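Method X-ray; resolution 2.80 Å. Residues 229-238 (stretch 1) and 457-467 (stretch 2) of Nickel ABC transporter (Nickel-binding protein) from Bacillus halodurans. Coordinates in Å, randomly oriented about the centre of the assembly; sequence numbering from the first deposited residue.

Stretch 1, residues 229-238: EGIMVEATET
Stretch 2 457-467: PSAVVAYDENK

Antiparallel β-pairing alternates two kinds of residue pair, one closed by two backbone hydrogen bonds and one with none, and the nickel-binding protein from Bacillus halodurans gives a compact example. The strand running through Met-232 to Thr-236 and the strand that reaches Asp-464 run at 150° between their N-to-C directions, their axes approaching to 4.4 Å, and both keep extended backbones, with phi between -64° and -155° and psi between 106° and 160°.

Stretch 2 opens, already in the strand, with Pro-457 (phi/psi -73/140, C-gamma endo), whose CB points away from the partner while its O lies 3.4 Å from Thr-238 CB. Ser-458 (chi1 m) follows, its CA 3.1 Å from Thr-236 O in a CA-H...O contact. Ala-459 forms the first hydrogen-bonded pair: its N donates to Thr-236 O at 2.8 Å, and Thr-236 N donates to Ala-459 O at 2.7 Å. On the same face, Thr-236 CG2 (chi1 t) rests 3.9 Å from Ala-459 CB.

Val-460 (chi1 t) sits opposite Ala-235 in a non-hydrogen-bonded pair, CA to CA 4.2 Å. Val-460 CG1 lies 4.2 Å from Ala-235 CB within the pair and, closer still, 3.6 Å from CG2 of the diagonal neighbour Val-233 (chi1 p) on the same face. Val-461 (chi1 t) turns to the face of Thr-236 and Glu-234. Its N donates to Glu-234 O at 2.9 Å, nearly straight at 173°, whereas Glu-234 N reaches Val-461 O at 2.7 Å with a more bent 131°. Val-461 O also lies 3.1 Å from Val-233 CA, a CA-H...O contact. Ala-462 then pairs with Val-233, CA to CA only 4.0 Å and CB to CB 4.1 Å.

Tyr-463 (phi/psi -155/157; chi1 p, chi2 -106°) is the most extensively covered residue. Its N donates to Met-232 O at 2.8 Å, and its O accepts from Met-232 N at 2.9 Å. With chi1 p the ring extends toward Glu-234, forward in the N-to-C sense of the partner strand, so Met-232 CG (chi1 t) lies over one face, 3.9 Å from Tyr-463 CZ, while Tyr-463 OH donates to Glu-234 OE1 at 3.0 Å. Glu-234 OE1 lies at the ring edge, near its plane, and Glu-234 (chi1 m, chi2 t) thus joins backbone and side-chain bonding.

Asp-464 (chi1 t), opposite Ile-231 at 4.7 Å between CA atoms, ends the strand. Its OD1 accepts from Asn-466 N at 2.9 Å and Lys-467 N at 2.8 Å, where residues 465-467 have helical phi/psi. Across the contact, Glu-465 N donates to Gly-230 O at 2.8 Å, extending the bonding beyond the strand pair.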

# COMPACT_ATOMS: atom_id res chain seq x y z
N GLU A 229 18.31 -1.36 26.12
CA GLU A 229 18.86 -2.74 26.15
C GLU A 229 17.96 -3.77 25.42
O GLU A 229 18.44 -4.54 24.57
CB GLU A 229 19.17 -3.18 27.60
N GLY A 230 16.66 -3.76 25.75
CA GLY A 230 15.77 -4.84 25.34
C GLY A 230 14.65 -4.54 24.37
O GLY A 230 13.68 -5.31 24.26
N ILE A 231 14.76 -3.42 23.68
CA ILE A 231 13.74 -3.03 22.73
C ILE A 231 14.27 -3.12 21.31
O ILE A 231 15.35 -2.58 21.00
CB ILE A 231 13.25 -1.63 23.00
CG1 ILE A 231 12.35 -1.63 24.22
CG2 ILE A 231 12.48 -1.09 21.81
CD1 ILE A 231 11.72 -0.29 24.44
N MET A 232 13.50 -3.81 20.47
CA MET A 232 13.77 -3.98 19.05
C MET A 232 12.81 -3.10 18.24
O MET A 232 11.65 -2.91 18.60
CB MET A 232 13.60 -5.46 18.73
CG MET A 232 13.31 -5.83 17.30
SD MET A 232 14.88 -6.24 16.56
CE MET A 232 14.41 -7.49 15.33
N VAL A 233 13.30 -2.53 17.16
CA VAL A 233 12.41 -1.90 16.23
C VAL A 233 12.58 -2.57 14.87
O VAL A 233 13.67 -2.66 14.35
CB VAL A 233 12.67 -0.42 16.12
CG1 VAL A 233 14.15 -0.17 16.15
CG2 VAL A 233 12.08 0.14 14.85
N GLU A 234 11.50 -3.09 14.32
CA GLU A 234 11.56 -3.59 12.97
C GLU A 234 11.06 -2.49 12.07
O GLU A 234 10.35 -1.58 12.54
CB GLU A 234 10.70 -4.83 12.82
CG GLU A 234 11.43 -6.11 13.12
CD GLU A 234 10.46 -7.27 13.33
OE1 GLU A 234 10.71 -8.11 14.25
OE2 GLU A 234 9.44 -7.33 12.57
N ALA A 235 11.41 -2.55 10.78
CA ALA A 235 10.72 -1.72 9.75
C ALA A 235 10.49 -2.51 8.47
O ALA A 235 11.27 -3.38 8.17
CB ALA A 235 11.51 -0.46 9.46
N THR A 236 9.43 -2.22 7.76
CA THR A 236 9.18 -2.92 6.52
C THR A 236 8.75 -2.01 5.42
O THR A 236 8.15 -1.00 5.63
CB THR A 236 8.11 -3.98 6.66
OG1 THR A 236 7.98 -4.69 5.43
CG2 THR A 236 6.82 -3.35 6.94
N GLU A 237 9.07 -2.41 4.23
CA GLU A 237 8.68 -1.79 3.01
C GLU A 237 7.17 -1.88 2.86
O GLU A 237 6.59 -2.89 3.17
CB GLU A 237 9.37 -2.60 1.94
CG GLU A 237 10.65 -3.23 2.50
CD GLU A 237 10.69 -4.74 2.50
OE1 GLU A 237 10.03 -5.34 1.64
OE2 GLU A 237 11.40 -5.33 3.35
N THR A 238 6.53 -0.83 2.38
CA THR A 238 5.08 -0.73 2.21
C THR A 238 4.77 -0.69 0.72
O THR A 238 5.66 -0.81 -0.05
CB THR A 238 4.53 0.51 2.90
N PRO A 457 8.51 4.40 1.47
CA PRO A 457 8.53 4.66 2.92
C PRO A 457 8.14 3.42 3.78
O PRO A 457 7.18 2.65 3.43
CB PRO A 457 7.53 5.83 3.09
CG PRO A 457 6.60 5.70 1.93
CD PRO A 457 7.36 5.03 0.80
N SER A 458 8.87 3.25 4.89
CA SER A 458 8.72 2.08 5.78
C SER A 458 7.65 2.17 6.84
O SER A 458 7.44 3.21 7.45
CB SER A 458 10.03 1.76 6.47
OG SER A 458 10.95 1.25 5.52
N ALA A 459 6.96 1.05 7.05
CA ALA A 459 6.14 0.93 8.23
C ALA A 459 7.09 0.52 9.30
O ALA A 459 8.00 -0.32 9.07
CB ALA A 459 5.07 -0.08 8.05
N VAL A 460 6.92 1.11 10.47
CA VAL A 460 7.90 0.91 11.53
C VAL A 460 7.19 0.43 12.75
O VAL A 460 6.12 0.94 13.07
CB VAL A 460 8.61 2.21 11.87
CG1 VAL A 460 9.91 1.91 12.56
CG2 VAL A 460 8.87 3.02 10.61
N VAL A 461 7.77 -0.56 13.42
CA VAL A 461 7.23 -1.12 14.65
C VAL A 461 8.32 -1.26 15.69
O VAL A 461 9.41 -1.75 15.39
CB VAL A 461 6.62 -2.50 14.38
CG1 VAL A 461 6.45 -3.29 15.67
CG2 VAL A 461 5.30 -2.33 13.77
N ALA A 462 8.04 -0.86 16.92
CA ALA A 462 8.97 -1.11 18.03
C ALA A 462 8.30 -1.99 19.09
O ALA A 462 7.09 -1.85 19.37
CB ALA A 462 9.44 0.22 18.64
N TYR A 463 9.07 -2.89 19.68
CA TYR A 463 8.54 -3.78 20.72
C TYR A 463 9.57 -4.33 21.70
O TYR A 463 10.76 -4.41 21.36
CB TYR A 463 7.79 -4.95 20.09
CG TYR A 463 8.60 -5.97 19.33
CD1 TYR A 463 8.58 -6.01 17.92
CD2 TYR A 463 9.34 -6.95 19.99
CE1 TYR A 463 9.29 -6.99 17.19
CE2 TYR A 463 10.08 -7.93 19.27
CZ TYR A 463 10.04 -7.94 17.87
OH TYR A 463 10.73 -8.90 17.17
N ASP A 464 9.09 -4.74 22.89
CA ASP A 464 9.89 -5.40 23.95
C ASP A 464 10.37 -6.74 23.41
O ASP A 464 9.58 -7.71 23.29
CB ASP A 464 9.00 -5.57 25.19
CG ASP A 464 9.65 -6.37 26.33
OD1 ASP A 464 10.47 -7.31 26.14
OD2 ASP A 464 9.26 -6.08 27.48
N GLU A 465 11.68 -6.80 23.09
CA GLU A 465 12.28 -7.93 22.35
C GLU A 465 12.18 -9.18 23.18
O GLU A 465 12.20 -10.27 22.63
CB GLU A 465 13.76 -7.68 21.95
N ASN A 466 12.06 -9.00 24.48
CA ASN A 466 12.25 -10.09 25.44
C ASN A 466 10.95 -10.70 25.92
O ASN A 466 10.93 -11.79 26.47
CB ASN A 466 13.14 -9.63 26.62
CG ASN A 466 14.62 -9.27 26.18
OD1 ASN A 466 15.51 -9.12 27.03
ND2 ASN A 466 14.88 -9.15 24.85
N LYS A 467 9.86 -9.98 25.70
CA LYS A 467 8.56 -10.52 25.98
C LYS A 467 7.95 -11.15 24.74
O LYS A 467 7.34 -12.21 24.83
CB LYS A 467 7.63 -9.45 26.56
CG LYS A 467 6.27 -10.00 26.98
CD LYS A 467 5.31 -8.93 27.46
CE LYS A 467 4.09 -9.53 28.13
NZ LYS A 467 3.00 -8.52 28.27